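Local coordinates for protein endo-arabinase (PDB 5C0P) that probably hydrolyses O-glycosidic bonds of L-arabinan as a glycoside hydrolase of family 43 and binds magnesium, at residues 38-42 with 53-58; 26-31 with 274-278. All coordinates share one frame. Residue numbers count along the deposited sequence, not the author numbering.

Contact 1 of 2, residues 38-42 with 53-58; sequences SMYYL and YKSKDL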
loop_
_atom_site.group_PDB
_atom_site.type_symbol
_atom_site.label_atom_id
_atom_site.label_comp_id
_atom_site.label_asym_id
_atom_site.label_seq_id
_atom_site.Cartn_x
_atom_site.Cartn_y
_atom_site.Cartn_z
ATOM N N SER A 38 21.065 -6.125 1.185
ATOM C CA SER A 38 21.290 -5.439 2.461
ATOM C C SER A 38 21.068 -3.931 2.343
ATOM O O SER A 38 21.912 -3.124 2.758
ATOM C CB SER A 38 22.688 -5.750 3.006
ATOM O OG SER A 38 22.778 -5.382 4.371
HETATM N N MSE A 39 19.931 -3.566 1.755
HETATM C CA MSE A 39 19.575 -2.174 1.497
HETATM C C MSE A 39 18.081 -1.985 1.644
HETATM O O MSE A 39 17.308 -2.941 1.518
HETATM C CB MSE A 39 19.963 -1.770 0.064
HETATM C CG MSE A 39 21.454 -1.615 -0.202
HETATM SE SE MSE A 39 22.128 0.066 0.545
HETATM C CE MSE A 39 23.940 -0.075 -0.126
ATOM N N TYR A 40 17.679 -0.742 1.885
ATOM C CA TYR A 40 16.281 -0.340 1.865
ATOM C C TYR A 40 15.998 0.350 0.531
ATOM O O TYR A 40 16.836 1.100 0.018
ATOM C CB TYR A 40 16.004 0.668 2.972
ATOM C CG TYR A 40 16.290 0.189 4.376
ATOM C CD1 TYR A 40 15.347 -0.532 5.087
ATOM C CD2 TYR A 40 17.495 0.500 5.005
ATOM C CE1 TYR A 40 15.592 -0.952 6.383
ATOM C CE2 TYR A 40 17.753 0.083 6.302
ATOM C CZ TYR A 40 16.793 -0.642 6.981
ATOM O OH TYR A 40 17.026 -1.059 8.266
ATOM N N TYR A 41 14.820 0.094 -0.032
ATOM C CA TYR A 41 14.439 0.699 -1.306
ATOM C C TYR A 41 13.102 1.397 -1.174
ATOM O O TYR A 41 12.156 0.838 -0.621
ATOM C CB TYR A 41 14.368 -0.344 -2.426
ATOM C CG TYR A 41 15.683 -1.031 -2.682
ATOM C CD1 TYR A 41 16.122 -2.068 -1.858
ATOM C CD2 TYR A 41 16.499 -0.643 -3.737
ATOM C CE1 TYR A 41 17.339 -2.688 -2.079
ATOM C CE2 TYR A 41 17.715 -1.253 -3.969
ATOM C CZ TYR A 41 18.131 -2.277 -3.140
ATOM O OH TYR A 41 19.344 -2.874 -3.384
ATOM N N LEU A 42 13.027 2.601 -1.729
ATOM C CA LEU A 42 11.792 3.373 -1.753
ATOM C C LEU A 42 11.459 3.700 -3.202
ATOM O O LEU A 42 12.080 4.580 -3.821
ATOM C CB LEU A 42 11.960 4.647 -0.921
ATOM C CG LEU A 42 10.823 5.671 -0.830
ATOM C CD1 LEU A 42 9.494 4.998 -0.550
ATOM C CD2 LEU A 42 11.132 6.692 0.265
ATOM N N TYR A 53 14.703 5.157 -4.927
ATOM C CA TYR A 53 15.824 5.605 -4.113
ATOM C C TYR A 53 16.242 4.459 -3.206
ATOM O O TYR A 53 15.432 3.596 -2.882
ATOM C CB TYR A 53 15.426 6.806 -3.256
ATOM C CG TYR A 53 15.297 8.139 -3.985
ATOM C CD1 TYR A 53 15.462 8.251 -5.369
ATOM C CD2 TYR A 53 15.038 9.297 -3.273
ATOM C CE1 TYR A 53 15.356 9.499 -6.011
ATOM C CE2 TYR A 53 14.931 10.530 -3.903
ATOM C CZ TYR A 53 15.094 10.627 -5.264
ATOM O OH TYR A 53 14.980 11.873 -5.857
ATOM N N LYS A 54 17.502 4.466 -2.785
ATOM C CA LYS A 54 18.070 3.372 -2.007
ATOM C C LYS A 54 18.779 3.950 -0.789
ATOM O O LYS A 54 19.285 5.069 -0.845
ATOM C CB LYS A 54 19.079 2.621 -2.874
ATOM C CG LYS A 54 19.694 1.375 -2.257
ATOM C CD LYS A 54 20.685 0.725 -3.234
ATOM C CE LYS A 54 21.993 1.496 -3.340
ATOM N NZ LYS A 54 22.943 0.870 -4.312
ATOM N N SER A 55 18.809 3.194 0.308
ATOM C CA SER A 55 19.412 3.681 1.554
ATOM C C SER A 55 20.008 2.544 2.372
ATOM O O SER A 55 19.472 1.435 2.372
ATOM C CB SER A 55 18.366 4.398 2.403
ATOM O OG SER A 55 18.950 4.937 3.581
ATOM N N LYS A 56 21.113 2.816 3.067
ATOM C CA LYS A 56 21.678 1.850 3.997
ATOM C C LYS A 56 20.961 1.871 5.340
ATOM O O LYS A 56 21.018 0.890 6.072
ATOM C CB LYS A 56 23.164 2.123 4.256
ATOM C CG LYS A 56 24.089 1.951 3.065
ATOM C CD LYS A 56 25.494 2.409 3.455
ATOM C CE LYS A 56 26.534 2.157 2.377
ATOM N NZ LYS A 56 27.885 2.564 2.879
ATOM N N ASP A 57 20.313 2.992 5.674
ATOM C CA ASP A 57 19.900 3.206 7.063
ATOM C C ASP A 57 18.596 3.965 7.274
ATOM O O ASP A 57 18.226 4.227 8.428
ATOM C CB ASP A 57 21.016 3.908 7.848
ATOM C CG ASP A 57 21.358 5.300 7.297
ATOM O OD1 ASP A 57 20.710 5.761 6.331
ATOM O OD2 ASP A 57 22.280 5.941 7.849
ATOM N N LEU A 58 17.933 4.316 6.169
ATOM C CA LEU A 58 16.680 5.094 6.139
ATOM C C LEU A 58 16.872 6.599 6.332
ATOM O O LEU A 58 15.927 7.376 6.160
ATOM C CB LEU A 58 15.631 4.553 7.129
ATOM C CG LEU A 58 15.273 3.072 6.968
ATOM C CD1 LEU A 58 14.499 2.605 8.201
ATOM C CD2 LEU A 58 14.454 2.880 5.713
#
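The two segments are paired strands of a beta hairpin, 39-45 with 50-55, in the first blade of the GH43 beta-propeller. They run antiparallel; the axes of the short segments 39-42 and 53-55 approach to 4.7 Å at 154°. Y40 and S55 form a hydrogen-bonded pair: Y40 N to S55 O is 2.9 Å, and S55 N to Y40 O is 2.9 Å. L42 and Y53 form the next such pair, with L42 N to Y53 O at 2.8 Å and Y53 N to L42 O at 2.9 Å. Between them Y41 and K54 are a non-hydrogen-bonded pair. Their side chains share a face, where K54 CG lies over the Y41 ring in a CH-pi contact, 4.2 Å from its centroid. The K54 ammonium salt-bridges E15 and E64.

Y40, L42, Y53 and S55 point to the other face. After S55 the chain turns back beside the Y40 ring. S55 OG accepts from D57 N at 3.2 Å and from L58 N at 2.8 Å. S55 OG also hydrogen-bonds T60 O. L58 CD2 lies over one face of the Y40 ring, 3.7 Å from its centroid. At the start of strand 39-45, selenomethionine M39 places SE 3.7 Å from K56 CG. The S55 bonds to D57 and L58 are those of an ST turn and ST motif, here ending one strand of an antiparallel blade hairpin.

Contact 2 of 2, residues 26-31 with 274-278; sequences LRDPFI and ISYHA. With GOL (glycerol), chain I.
This is a buried contact between the first and last blades of the GH43 propeller, which meet here through side-chain-to-backbone bonds beside the metal site. Residues 274-278 are extended and end strand 272-278; 26-29 is loop and leads into strand 30-34. D28 has a left-handed backbone (phi 56°, psi 48°), which turns the chain between R27 and P29. The CA atoms of R27 and H277 are 5.5 Å apart, and those of P29 and Y276 5.6 Å. No backbone-to-backbone hydrogen bond joins the segments.

H277, with chi1 p, points toward the loop, and H277 ND1 accepts from D28 N at 2.9 Å. S275, with chi1 t, gives its hydroxyl proton to P29 O, OG to O 2.8 Å. P29 fits between them, with P29 CG 3.4 Å from Y276 O and P29 CD 3.8 Å from H277 CB. R27 CB lies over the H277 ring, 4.2 Å from its centroid. N280 bonds both H277 NE2 and the R27 guanidinium.

Y276 OH bonds D257 and, at 3.1 Å, glycerol O3. D28 lies beside the metal ligand H261 and near D136, predicted to be important for catalysis. D28 OD2 bonds a Tris in this pocket; Tris and glycerol probably come from the crystallisation liquor. Since H277 ND1 accepts the D28 amide hydrogen, that nitrogen is unprotonated, so the bond links the D28 backbone to the last blade.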
loop_
_atom_site.group_PDB
_atom_site.type_symbol
_atom_site.label_atom_id
_atom_site.label_comp_id
_atom_site.label_asym_id
_atom_site.label_seq_id
_atom_site.Cartn_x
_atom_site.Cartn_y
_atom_site.Cartn_z
ATOM N N LEU A 26 7.104 13.057 -1.408
ATOM C CA LEU A 26 6.419 11.976 -2.093
ATOM C C LEU A 26 5.269 11.497 -1.219
ATOM O O LEU A 26 5.212 11.810 -0.025
ATOM C CB LEU A 26 7.388 10.827 -2.415
ATOM C CG LEU A 26 8.331 10.362 -1.290
ATOM C CD1 LEU A 26 7.666 9.321 -0.401
ATOM C CD2 LEU A 26 9.648 9.818 -1.858
ATOM N N ARG A 27 4.348 10.775 -1.835
ATOM C CA ARG A 27 3.195 10.208 -1.153
ATOM C C ARG A 27 3.353 8.703 -1.044
ATOM O O ARG A 27 4.129 8.094 -1.785
ATOM C CB ARG A 27 1.922 10.499 -1.951
ATOM C CG ARG A 27 1.568 11.970 -2.062
ATOM C CD ARG A 27 0.292 12.167 -2.889
ATOM N NE ARG A 27 -0.867 11.531 -2.262
ATOM C CZ ARG A 27 -1.593 12.101 -1.308
ATOM N NH1 ARG A 27 -1.290 13.323 -0.878
ATOM N NH2 ARG A 27 -2.627 11.453 -0.789
ATOM N N ASP A 28 2.602 8.114 -0.117
ATOM C CA ASP A 28 2.420 6.662 -0.058
ATOM C C ASP A 28 3.716 5.854 0.038
ATOM O O ASP A 28 3.881 4.878 -0.697
ATOM C CB ASP A 28 1.614 6.208 -1.288
ATOM C CG ASP A 28 0.388 7.095 -1.543
ATOM O OD1 ASP A 28 -0.296 7.485 -0.577
ATOM O OD2 ASP A 28 0.108 7.421 -2.715
ATOM N N PRO A 29 4.635 6.240 0.945
ATOM C CA PRO A 29 5.954 5.591 0.922
ATOM C C PRO A 29 5.972 4.171 1.479
ATOM O O PRO A 29 5.683 3.923 2.657
ATOM C CB PRO A 29 6.804 6.507 1.804
ATOM C CG PRO A 29 5.831 7.056 2.796
ATOM C CD PRO A 29 4.538 7.240 2.027
ATOM N N PHE A 30 6.307 3.241 0.599
ATOM C CA PHE A 30 6.455 1.840 0.960
ATOM C C PHE A 30 7.946 1.532 1.010
ATOM O O PHE A 30 8.664 1.769 0.041
ATOM C CB PHE A 30 5.773 0.973 -0.100
ATOM C CG PHE A 30 5.764 -0.498 0.222
ATOM C CD1 PHE A 30 6.912 -1.267 0.050
ATOM C CD2 PHE A 30 4.613 -1.119 0.683
ATOM C CE1 PHE A 30 6.918 -2.621 0.341
ATOM C CE2 PHE A 30 4.606 -2.482 0.971
ATOM C CZ PHE A 30 5.761 -3.233 0.802
ATOM N N ILE A 31 8.412 0.993 2.133
ATOM C CA ILE A 31 9.830 0.661 2.289
ATOM C C ILE A 31 10.054 -0.831 2.070
ATOM O O ILE A 31 9.520 -1.668 2.814
ATOM C CB ILE A 31 10.326 1.005 3.703
ATOM C CG1 ILE A 31 10.108 2.488 4.020
ATOM C CG2 ILE A 31 11.805 0.598 3.856
ATOM C CD1 ILE A 31 10.809 3.432 3.040
ATOM N N ILE A 274 6.941 2.052 11.222
ATOM C CA ILE A 274 5.855 2.440 10.324
ATOM C C ILE A 274 6.382 3.477 9.332
ATOM O O ILE A 274 7.242 4.286 9.670
ATOM C CB ILE A 274 4.621 2.967 11.105
ATOM C CG1 ILE A 274 3.424 3.194 10.166
ATOM C CG2 ILE A 274 4.961 4.237 11.872
ATOM C CD1 ILE A 274 2.097 3.399 10.909
ATOM N N SER A 275 5.886 3.409 8.102
ATOM C CA SER A 275 6.202 4.392 7.067
ATOM C C SER A 275 4.904 4.909 6.454
ATOM O O SER A 275 4.048 4.116 6.029
ATOM C CB SER A 275 7.072 3.742 5.984
ATOM O OG SER A 275 7.295 4.620 4.885
ATOM N N TYR A 276 4.759 6.232 6.398
ATOM C CA TYR A 276 3.578 6.861 5.803
ATOM C C TYR A 276 3.947 8.264 5.370
ATOM O O TYR A 276 5.039 8.717 5.662
ATOM C CB TYR A 276 2.403 6.890 6.790
ATOM C CG TYR A 276 2.574 7.729 8.041
ATOM C CD1 TYR A 276 2.035 9.009 8.128
ATOM C CD2 TYR A 276 3.220 7.214 9.156
ATOM C CE1 TYR A 276 2.156 9.764 9.293
ATOM C CE2 TYR A 276 3.348 7.959 10.326
ATOM C CZ TYR A 276 2.821 9.230 10.380
ATOM O OH TYR A 276 2.947 9.960 11.548
ATOM N N HIS A 277 3.051 8.973 4.685
ATOM C CA HIS A 277 3.371 10.360 4.352
ATOM C C HIS A 277 2.542 11.320 5.181
ATOM O O HIS A 277 1.430 10.993 5.584
ATOM C CB HIS A 277 3.195 10.658 2.853
ATOM C CG HIS A 277 1.763 10.753 2.419
ATOM N ND1 HIS A 277 1.125 9.738 1.745
ATOM C CD2 HIS A 277 0.843 11.734 2.582
ATOM C CE1 HIS A 277 -0.126 10.090 1.499
ATOM N NE2 HIS A 277 -0.322 11.300 2.007
ATOM N N ALA A 278 3.091 12.500 5.441
ATOM C CA ALA A 278 2.353 13.573 6.097
ATOM C C ALA A 278 2.967 14.893 5.672
ATOM O O ALA A 278 4.135 14.938 5.299
ATOM C CB ALA A 278 2.428 13.423 7.612
HETATM C C1 GOL I . 4.079 6.718 15.054
HETATM C C2 GOL I . 2.574 6.468 15.030
HETATM O O2 GOL I . 2.329 5.092 14.850
HETATM C C3 GOL I . 1.940 7.238 13.882
HETATM O O3 GOL I . 1.977 8.615 14.174
#

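In the fold
From the N terminus the chain first passes 26-31, loop and the start of strand 30-34. It turns into strand 39-45 and returns along 50-55, so contact 1 closes a short hairpin with ten residues between its segments. The chain then runs through the other blades before 274-278 closes contact 2, with 242 residues between. Contact 1 is therefore nested inside contact 2. The first is local to one sheet; the second joins the loop before strand 30-34, an outermost strand of that sheet, to the last blade. They also touch: L42 CD1 is 3.9 Å from P29 CA, and I31 CG2 meets Y40 CD1 at 3.9 Å and L58 CD2 at 4.0 Å.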